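Local coordinates for protein uncharacterized conserved (PDB 7O21) that probably acts as a peptidoglycan L,D-carboxypeptidase of the YkuD family, in the cell-wall editing that gives the predatory bacterium its curved shape, at residues 69-74 with 152-157; 112-117 with 133-138; 265-270 with 278-283. All coordinates share one frame; numbering follows the deposited sequence.

Contact 1 (69-74 with 152-157); sequences YPADIG and VVVRND
The peptide groups of Asp72 and Val153 are the flat groups that meet here, joined by two backbone bonds: Asp72 N reaches Val153 O at 3.0 Å, and Val153 N answers with a bond of 2.8 Å to Asp72 O. The Asp72 carboxylate, by contrast, leads away from 152-157 and turns back on its own strand: Ile73 N meets OD1 on the anti side at 2.9 Å, 23° out of the carboxylate plane. The two backbone bonds tie strand 62-73 to strand 152-153 in the mixed sheet of the YkuD catalytic domain, directly after Cys151, the predicted nucleophile. Asp72 and Val153 form an antiparallel hydrogen-bonded pair, and their side chains share one face of the sheet. There Val153 CG2 lies against Gly74 N, and the valine also borders the side chains of Cys151 and His136. Ile73 and Val152, a non-hydrogen-bonded pair, point to the other face. The Ile73 chain bends at chi2 (-67°), which carries CD1 to within 4.0 Å of Val152 CG2, the two side chains crossing at a slant. Next to Val154, Ala71 CA adds a 3.4 Å CA-H...O contact to Val153 O, and Ala71 CB rests on Val154 CG1 at 3.8 Å, with Leu53 of strand 52-59 touching both residues. Beyond this point the backbones part, and Arg155 takes the N-cap position of helix 156-163. A water bridges the two segments here, donating to Pro70 O at 2.7 Å and accepting from Arg155 N at 2.9 Å.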
loop_
_atom_site.group_PDB
_atom_site.type_symbol
_atom_site.label_atom_id
_atom_site.label_comp_id
_atom_site.label_asym_id
_atom_site.label_seq_id
_atom_site.Cartn_x
_atom_site.Cartn_y
_atom_site.Cartn_z
ATOM N N TYR A 69 3.988 13.075 26.021
ATOM C CA TYR A 69 2.633 13.520 26.300
ATOM C C TYR A 69 1.789 12.326 26.740
ATOM O O TYR A 69 2.126 11.184 26.436
ATOM C CB TYR A 69 1.997 14.097 25.033
ATOM C CG TYR A 69 2.806 15.203 24.390
ATOM C CD1 TYR A 69 2.881 16.449 24.984
ATOM C CD2 TYR A 69 3.482 15.003 23.193
ATOM C CE1 TYR A 69 3.608 17.472 24.419
ATOM C CE2 TYR A 69 4.219 16.030 22.613
ATOM C CZ TYR A 69 4.273 17.259 23.235
ATOM O OH TYR A 69 4.994 18.295 22.691
ATOM N N PRO A 70 0.683 12.583 27.434
ATOM C CA PRO A 70 -0.267 11.494 27.690
ATOM C C PRO A 70 -0.866 10.960 26.395
ATOM O O PRO A 70 -1.045 11.688 25.414
ATOM C CB PRO A 70 -1.344 12.157 28.558
ATOM C CG PRO A 70 -0.713 13.449 29.060
ATOM C CD PRO A 70 0.234 13.870 27.988
ATOM N N ALA A 71 -1.176 9.664 26.412
ATOM C CA ALA A 71 -1.840 9.014 25.293
ATOM C C ALA A 71 -2.536 7.771 25.819
ATOM O O ALA A 71 -2.203 7.261 26.891
ATOM C CB ALA A 71 -0.813 8.607 24.234
ATOM N N ASP A 72 -3.518 7.288 25.064
ATOM C CA ASP A 72 -4.179 6.043 25.425
ATOM C C ASP A 72 -4.602 5.337 24.149
ATOM O O ASP A 72 -4.429 5.858 23.045
ATOM C CB ASP A 72 -5.372 6.298 26.357
ATOM C CG ASP A 72 -5.555 5.201 27.409
ATOM O OD1 ASP A 72 -5.166 4.037 27.167
ATOM O OD2 ASP A 72 -6.117 5.517 28.478
ATOM N N ILE A 73 -5.124 4.123 24.306
ATOM C CA ILE A 73 -5.598 3.324 23.187
ATOM C C ILE A 73 -7.117 3.304 23.191
ATOM O O ILE A 73 -7.747 3.134 24.245
ATOM C CB ILE A 73 -5.043 1.893 23.263
ATOM C CG1 ILE A 73 -3.516 1.927 23.329
ATOM C CG2 ILE A 73 -5.558 1.072 22.088
ATOM C CD1 ILE A 73 -2.831 2.429 22.065
ATOM N N GLY A 74 -7.707 3.473 22.008
ATOM C CA GLY A 74 -9.153 3.403 21.901
ATOM C C GLY A 74 -9.664 2.009 22.204
ATOM O O GLY A 74 -9.009 1.003 21.925
ATOM N N VAL A 152 -4.303 4.916 18.530
ATOM C CA VAL A 152 -3.587 5.730 19.511
ATOM C C VAL A 152 -4.250 7.099 19.564
ATOM O O VAL A 152 -4.357 7.783 18.540
ATOM C CB VAL A 152 -2.105 5.862 19.141
ATOM C CG1 VAL A 152 -1.373 6.704 20.194
ATOM C CG2 VAL A 152 -1.463 4.485 18.963
ATOM N N VAL A 153 -4.722 7.496 20.743
ATOM C CA VAL A 153 -5.502 8.718 20.889
ATOM C C VAL A 153 -4.783 9.664 21.839
ATOM O O VAL A 153 -4.314 9.251 22.911
ATOM C CB VAL A 153 -6.916 8.408 21.407
ATOM C CG1 VAL A 153 -7.819 9.661 21.342
ATOM C CG2 VAL A 153 -7.527 7.239 20.641
ATOM N N VAL A 154 -4.720 10.933 21.444
ATOM C CA VAL A 154 -4.123 12.008 22.217
ATOM C C VAL A 154 -5.076 13.198 22.204
ATOM O O VAL A 154 -6.058 13.246 21.457
ATOM C CB VAL A 154 -2.742 12.422 21.664
ATOM C CG1 VAL A 154 -1.761 11.253 21.740
ATOM C CG2 VAL A 154 -2.862 12.900 20.224
ATOM N N ARG A 155 -4.745 14.189 22.986
ATOM C CA ARG A 155 -5.547 15.429 23.037
ATOM C C ARG A 155 -5.299 16.280 21.781
ATOM O O ARG A 155 -4.323 16.118 21.117
ATOM C CB ARG A 155 -5.254 16.170 24.345
ATOM C CG ARG A 155 -5.734 15.452 25.591
ATOM C CD ARG A 155 -7.242 15.410 25.641
ATOM N NE ARG A 155 -7.771 14.464 26.588
ATOM C CZ ARG A 155 -9.001 14.027 26.515
ATOM N NH1 ARG A 155 -9.455 13.147 27.371
ATOM N NH2 ARG A 155 -9.781 14.428 25.550
ATOM N N ASN A 156 -6.209 17.198 21.520
ATOM C CA ASN A 156 -6.130 18.068 20.319
ATOM C C ASN A 156 -4.852 18.914 20.328
ATOM O O ASN A 156 -4.285 19.085 19.319
ATOM C CB ASN A 156 -7.353 18.985 20.247
ATOM C CG ASN A 156 -8.587 18.237 19.829
ATOM O OD1 ASN A 156 -8.552 17.556 18.833
ATOM N ND2 ASN A 156 -9.646 18.357 20.597
ATOM N N ASP A 157 -4.474 19.436 21.482
ATOM C CA ASP A 157 -3.247 20.259 21.573
ATOM C C ASP A 157 -2.037 19.381 21.248
ATOM O O ASP A 157 -1.167 19.841 20.593
ATOM C CB ASP A 157 -3.159 20.995 22.915
ATOM C CG ASP A 157 -2.947 20.131 24.147
ATOM O OD1 ASP A 157 -3.433 19.049 24.175
ATOM O OD2 ASP A 157 -2.330 20.610 25.070
HETATM O O HOH W 1 -2.767 13.725 25.073
#

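Contact 2 (112-117 with 133-138); sequences LAFTTN and IWLHAI
Phe114 and Leu135 hold the centre of this contact with two backbone bonds, Phe114 N to Leu135 O at 2.7 Å and Leu135 N to Phe114 O at 2.9 Å. They pair strands 113-116 and 134-136 antiparallel in the mixed sheet of the YkuD catalytic domain. Thr116 adds a side-chain bond: OG1 sits between its own backbone N and carbonyl carbon (chi1 72°) and donates to Ile133 O at 2.7 Å, tilted 27° from the carbonyl plane. The same hydroxyl is also bonded to Tyr118 N, so two backbone groups grip it. On strand 134-136, His136, the predicted proton donor/acceptor, gives its ND1 hydrogen to Ala137 O at 2.6 Å. That oxygen lies only 3° out of the imidazole plane and offers a lone pair, an arrangement that fixes the turn of the ring beside Cys151, the predicted nucleophile, while Tyr109 meets the same imidazole edge-to-face.

Packing spreads outward on both faces of the sheet. Phe114 and Leu135 point to one, where Phe114 CD1 and Leu135 CD2 approach to 4.3 Å. Opposite, Thr115 runs beside Trp134 and lays CG2 over the indole face, 3.8 Å from the centroid of the five-membered ring, in a CH-pi contact; Thr115 OG1 bonds to Glu97 N, and Gly225 of the second subunit also packs on Trp134. Ala113 CB touches two neighbours on this face, 3.5 Å from Trp134 CE3 and 3.6 Å from His136 CB.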
loop_
_atom_site.group_PDB
_atom_site.type_symbol
_atom_site.label_atom_id
_atom_site.label_comp_id
_atom_site.label_asym_id
_atom_site.label_seq_id
_atom_site.Cartn_x
_atom_site.Cartn_y
_atom_site.Cartn_z
ATOM N N LEU A 112 -7.065 16.158 13.992
ATOM C CA LEU A 112 -6.158 15.578 13.015
ATOM C C LEU A 112 -6.091 14.083 13.249
ATOM O O LEU A 112 -6.217 13.613 14.377
ATOM C CB LEU A 112 -4.737 16.137 13.171
ATOM C CG LEU A 112 -4.313 17.486 12.594
ATOM C CD1 LEU A 112 -2.825 17.692 12.863
ATOM C CD2 LEU A 112 -4.588 17.559 11.106
ATOM N N ALA A 113 -5.828 13.345 12.174
ATOM C CA ALA A 113 -5.516 11.927 12.274
ATOM C C ALA A 113 -4.366 11.624 11.338
ATOM O O ALA A 113 -4.243 12.226 10.270
ATOM C CB ALA A 113 -6.695 11.022 11.890
ATOM N N PHE A 114 -3.533 10.671 11.739
ATOM C CA PHE A 114 -2.482 10.145 10.884
ATOM C C PHE A 114 -2.706 8.653 10.731
ATOM O O PHE A 114 -2.866 7.944 11.728
ATOM C CB PHE A 114 -1.109 10.405 11.497
ATOM C CG PHE A 114 -0.746 11.854 11.546
ATOM C CD1 PHE A 114 -1.087 12.626 12.654
ATOM C CD2 PHE A 114 -0.082 12.459 10.482
ATOM C CE1 PHE A 114 -0.770 13.968 12.703
ATOM C CE2 PHE A 114 0.234 13.813 10.528
ATOM C CZ PHE A 114 -0.112 14.566 11.642
ATOM N N THR A 115 -2.747 8.187 9.483
ATOM C CA THR A 115 -2.943 6.767 9.255
ATOM C C THR A 115 -1.613 6.040 9.392
ATOM O O THR A 115 -0.537 6.644 9.317
ATOM C CB THR A 115 -3.509 6.538 7.855
ATOM O OG1 THR A 115 -2.515 6.905 6.880
ATOM C CG2 THR A 115 -4.773 7.385 7.637
ATOM N N THR A 116 -1.697 4.728 9.557
ATOM C CA THR A 116 -0.509 3.883 9.617
ATOM C C THR A 116 -0.516 2.867 8.477
ATOM O O THR A 116 -1.457 2.784 7.670
ATOM C CB THR A 116 -0.423 3.130 10.948
ATOM O OG1 THR A 116 -1.424 2.097 10.989
ATOM C CG2 THR A 116 -0.563 4.075 12.159
ATOM N N ASN A 117 0.557 2.081 8.412
ATOM C CA ASN A 117 0.639 0.961 7.486
ATOM C C ASN A 117 0.142 -0.340 8.101
ATOM O O ASN A 117 0.409 -1.409 7.545
ATOM C CB ASN A 117 2.065 0.805 6.942
ATOM C CG ASN A 117 3.062 0.417 8.024
ATOM O OD1 ASN A 117 2.981 0.886 9.138
ATOM N ND2 ASN A 117 3.994 -0.482 7.687
ATOM N N ILE A 133 -5.385 1.007 12.332
ATOM C CA ILE A 133 -4.748 1.752 13.413
ATOM C C ILE A 133 -4.401 3.129 12.883
ATOM O O ILE A 133 -3.662 3.250 11.896
ATOM C CB ILE A 133 -3.478 1.055 13.925
ATOM C CG1 ILE A 133 -3.795 -0.358 14.413
ATOM C CG2 ILE A 133 -2.826 1.866 15.034
ATOM C CD1 ILE A 133 -2.605 -1.053 15.035
ATOM N N TRP A 134 -4.897 4.163 13.567
ATOM C CA TRP A 134 -4.541 5.548 13.323
ATOM C C TRP A 134 -4.024 6.146 14.622
ATOM O O TRP A 134 -4.337 5.670 15.718
ATOM C CB TRP A 134 -5.774 6.380 12.939
ATOM C CG TRP A 134 -6.366 6.138 11.577
ATOM C CD1 TRP A 134 -5.973 5.221 10.650
ATOM C CD2 TRP A 134 -7.460 6.855 10.999
ATOM N NE1 TRP A 134 -6.770 5.313 9.526
ATOM C CE2 TRP A 134 -7.688 6.316 9.717
ATOM C CE3 TRP A 134 -8.277 7.902 11.447
ATOM C CZ2 TRP A 134 -8.689 6.797 8.868
ATOM C CZ3 TRP A 134 -9.273 8.373 10.611
ATOM C CH2 TRP A 134 -9.468 7.827 9.332
ATOM N N LEU A 135 -3.262 7.230 14.486
ATOM C CA LEU A 135 -2.957 8.133 15.592
ATOM C C LEU A 135 -3.850 9.358 15.414
ATOM O O LEU A 135 -3.810 10.000 14.360
ATOM C CB LEU A 135 -1.485 8.544 15.528
ATOM C CG LEU A 135 -1.087 9.771 16.355
ATOM C CD1 LEU A 135 -1.127 9.529 17.881
ATOM C CD2 LEU A 135 0.302 10.210 15.926
ATOM N N HIS A 136 -4.706 9.643 16.392
ATOM C CA HIS A 136 -5.646 10.741 16.190
ATOM C C HIS A 136 -5.999 11.390 17.517
ATOM O O HIS A 136 -5.484 11.019 18.568
ATOM C CB HIS A 136 -6.895 10.295 15.410
ATOM C CG HIS A 136 -7.754 9.300 16.125
ATOM N ND1 HIS A 136 -8.611 9.653 17.153
ATOM C CD2 HIS A 136 -7.930 7.970 15.930
ATOM C CE1 HIS A 136 -9.261 8.578 17.565
ATOM N NE2 HIS A 136 -8.865 7.543 16.840
ATOM N N ALA A 137 -6.862 12.400 17.454
ATOM C CA ALA A 137 -7.297 13.103 18.647
ATOM C C ALA A 137 -8.782 12.828 18.888
ATOM O O ALA A 137 -9.342 11.851 18.361
ATOM C CB ALA A 137 -6.947 14.586 18.525
ATOM N N ILE A 138 -9.387 13.641 19.706
ATOM C CA ILE A 138 -10.787 13.410 20.119
ATOM C C ILE A 138 -11.264 14.687 20.800
ATOM O O ILE A 138 -10.470 15.458 21.180
ATOM C CB ILE A 138 -10.842 12.159 21.021
ATOM C CG1 ILE A 138 -12.155 11.387 20.849
ATOM C CG2 ILE A 138 -10.476 12.482 22.465
ATOM C CD1 ILE A 138 -12.057 9.923 21.033
HETATM O O HOH W 2 -4.140 3.092 8.571
#

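Contact 3 (265-270 with 278-283); sequences TLQRYE and GVKTIY
Strands 260-270 and 275-287 form a beta hairpin, and this contact between Thr265-Gln267 and Gly278-Lys280 is its hydrogen-bonded middle, well away from the predicted catalytic residues. Thr265 with Lys280 and Gln267 with Gly278 are antiparallel hydrogen-bonded pairs, each exchanging two backbone bonds; among them are Lys280 N to Thr265 O at 2.9 Å and Gln267 N to Gly278 O at 2.8 Å. Leu266 and Val279, between them, turn to the face opposite Gln267 and Lys280. The short segments run at 119° to each other, pairing over these three residues apiece and diverging beyond, consistent with strongly bent and twisted strands. That suits their place in the NTF2-like domain, where the hairpin supplies two inner strands of a curved antiparallel sheet, flanked by strands 246-257 and 290-300.

Gln267 reaches out extended, whereas Lys280 curls at chi2, chi3 and chi4 and brings NZ back to a lone pair of Gln267 OE1, in the amide carbonyl plane at 2.8 Å. The same curl wraps the lysine chain around that oxygen, with Lys280 CG 3.5 Å from OE1. Glu296 takes the lysine's charge in a salt bridge, and Trp298 packs on both side chains. Lys103 of the second subunit also rests on Gln267. Thr265 lays CG2 3.8 Å from Lys280 CB; its OG1, anti to the backbone N (chi1 179°), bonds Ser250 O instead. On the other face Leu266 CD1 lies 3.6 Å from Gly278 O.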
loop_
_atom_site.group_PDB
_atom_site.type_symbol
_atom_site.label_atom_id
_atom_site.label_comp_id
_atom_site.label_asym_id
_atom_site.label_seq_id
_atom_site.Cartn_x
_atom_site.Cartn_y
_atom_site.Cartn_z
ATOM N N THR A 265 17.435 0.835 5.796
ATOM C CA THR A 265 18.666 1.524 5.429
ATOM C C THR A 265 18.573 1.988 3.978
ATOM O O THR A 265 17.749 1.498 3.208
ATOM C CB THR A 265 19.871 0.591 5.631
ATOM O OG1 THR A 265 21.085 1.254 5.256
ATOM C CG2 THR A 265 19.733 -0.655 4.787
ATOM N N LEU A 266 19.388 2.986 3.632
ATOM C CA LEU A 266 19.650 3.322 2.234
ATOM C C LEU A 266 20.833 2.480 1.756
ATOM O O LEU A 266 21.927 2.542 2.332
ATOM C CB LEU A 266 19.940 4.815 2.084
ATOM C CG LEU A 266 20.065 5.319 0.639
ATOM C CD1 LEU A 266 18.752 5.157 -0.106
ATOM C CD2 LEU A 266 20.463 6.787 0.629
ATOM N N GLN A 267 20.601 1.668 0.734
ATOM C CA GLN A 267 21.562 0.670 0.276
ATOM C C GLN A 267 22.120 1.053 -1.085
ATOM O O GLN A 267 21.361 1.371 -2.003
ATOM C CB GLN A 267 20.855 -0.675 0.163
ATOM C CG GLN A 267 21.669 -1.784 -0.502
ATOM C CD GLN A 267 20.809 -3.003 -0.799
ATOM O OE1 GLN A 267 20.464 -3.757 0.104
ATOM N NE2 GLN A 267 20.416 -3.166 -2.051
ATOM N N ARG A 268 23.439 1.009 -1.208
ATOM C CA ARG A 268 24.112 1.152 -2.491
ATOM C C ARG A 268 24.651 -0.219 -2.882
ATOM O O ARG A 268 25.407 -0.828 -2.120
ATOM C CB ARG A 268 25.255 2.156 -2.387
ATOM C CG ARG A 268 25.933 2.447 -3.720
ATOM C CD ARG A 268 27.159 3.324 -3.507
ATOM N NE ARG A 268 27.730 3.768 -4.779
ATOM C CZ ARG A 268 28.644 3.088 -5.461
ATOM N NH1 ARG A 268 29.089 1.929 -4.996
ATOM N NH2 ARG A 268 29.115 3.572 -6.607
ATOM N N TYR A 269 24.242 -0.701 -4.051
ATOM C CA TYR A 269 24.687 -1.980 -4.599
ATOM C C TYR A 269 25.471 -1.718 -5.876
ATOM O O TYR A 269 24.987 -1.016 -6.769
ATOM C CB TYR A 269 23.474 -2.851 -4.952
ATOM C CG TYR A 269 23.846 -4.230 -5.458
ATOM C CD1 TYR A 269 24.059 -4.464 -6.807
ATOM C CD2 TYR A 269 23.975 -5.288 -4.575
ATOM C CE1 TYR A 269 24.403 -5.729 -7.259
ATOM C CE2 TYR A 269 24.301 -6.543 -5.012
ATOM C CZ TYR A 269 24.528 -6.753 -6.347
ATOM O OH TYR A 269 24.845 -8.021 -6.761
ATOM N N GLU A 270 26.659 -2.303 -5.977
ATOM C CA GLU A 270 27.497 -2.115 -7.158
ATOM C C GLU A 270 28.075 -3.437 -7.632
ATOM O O GLU A 270 28.684 -4.171 -6.852
ATOM C CB GLU A 270 28.653 -1.150 -6.885
ATOM C CG GLU A 270 29.587 -0.997 -8.094
ATOM C CD GLU A 270 30.518 0.202 -7.994
ATOM O OE1 GLU A 270 30.745 0.703 -6.876
ATOM O OE2 GLU A 270 31.037 0.641 -9.042
ATOM N N GLY A 278 18.782 2.255 -3.222
ATOM C CA GLY A 278 17.387 1.980 -2.938
ATOM C C GLY A 278 17.187 1.825 -1.453
ATOM O O GLY A 278 18.140 1.705 -0.679
ATOM N N VAL A 279 15.923 1.850 -1.065
ATOM C CA VAL A 279 15.543 1.709 0.330
ATOM C C VAL A 279 15.412 0.218 0.614
ATOM O O VAL A 279 14.606 -0.472 -0.017
ATOM C CB VAL A 279 14.232 2.448 0.609
ATOM C CG1 VAL A 279 13.812 2.241 2.055
ATOM C CG2 VAL A 279 14.401 3.938 0.305
ATOM N N LYS A 280 16.199 -0.278 1.560
ATOM C CA LYS A 280 16.230 -1.699 1.906
ATOM C C LYS A 280 15.600 -1.862 3.286
ATOM O O LYS A 280 16.055 -1.254 4.265
ATOM C CB LYS A 280 17.677 -2.182 1.917
ATOM C CG LYS A 280 17.918 -3.610 2.439
ATOM C CD LYS A 280 16.968 -4.684 1.898
ATOM C CE LYS A 280 17.089 -4.891 0.367
ATOM N NZ LYS A 280 18.329 -5.630 -0.004
ATOM N N THR A 281 14.518 -2.635 3.356
ATOM C CA THR A 281 13.886 -2.954 4.629
ATOM C C THR A 281 13.944 -4.457 4.844
ATOM O O THR A 281 13.524 -5.226 3.975
ATOM C CB THR A 281 12.432 -2.510 4.653
ATOM O OG1 THR A 281 12.349 -1.149 4.214
ATOM C CG2 THR A 281 11.894 -2.606 6.056
ATOM N N ILE A 282 14.473 -4.861 5.997
ATOM C CA ILE A 282 14.639 -6.261 6.376
ATOM C C ILE A 282 13.708 -6.543 7.550
ATOM O O ILE A 282 13.690 -5.795 8.533
ATOM C CB ILE A 282 16.097 -6.519 6.787
ATOM C CG1 ILE A 282 17.043 -6.101 5.650
ATOM C CG2 ILE A 282 16.298 -7.972 7.205
ATOM C CD1 ILE A 282 18.490 -5.964 6.085
ATOM N N TYR A 283 12.917 -7.605 7.435
ATOM C CA TYR A 283 12.026 -8.067 8.491
ATOM C C TYR A 283 12.554 -9.416 8.945
ATOM O O TYR A 283 12.731 -10.319 8.123
ATOM C CB TYR A 283 10.612 -8.274 7.938
ATOM C CG TYR A 283 9.945 -7.043 7.368
ATOM C CD1 TYR A 283 10.296 -6.546 6.119
ATOM C CD2 TYR A 283 8.949 -6.391 8.080
ATOM C CE1 TYR A 283 9.676 -5.428 5.593
ATOM C CE2 TYR A 283 8.323 -5.263 7.560
ATOM C CZ TYR A 283 8.695 -4.794 6.327
ATOM O OH TYR A 283 8.062 -3.682 5.804
#

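Overall arrangement
Contacts 1 and 2 belong to one sheet of the catalytic domain: strands 152-153 and 134-136 are neighbours, Val152 bonding the backbones of Trp134 and His136, and contact 2 is nested in the chain loop that contact 1 closes. Their centres lie 10 Å apart. Contact 3 sits in the NTF2-like domain across the chain's centre, with its centre 34 Å from that of contact 1 and 28 Å from that of contact 2. All three are largely buried. Contact 2, entirely so, mixes aromatic packing with the predicted catalytic histidine; contact 1 rests on one two-bond backbone pair, aliphatic side chains and a bridging water; contact 3 adds the Lys280-Gln267 bond, Glu296 balancing the lysine, and partly exposed Leu266 and Val279.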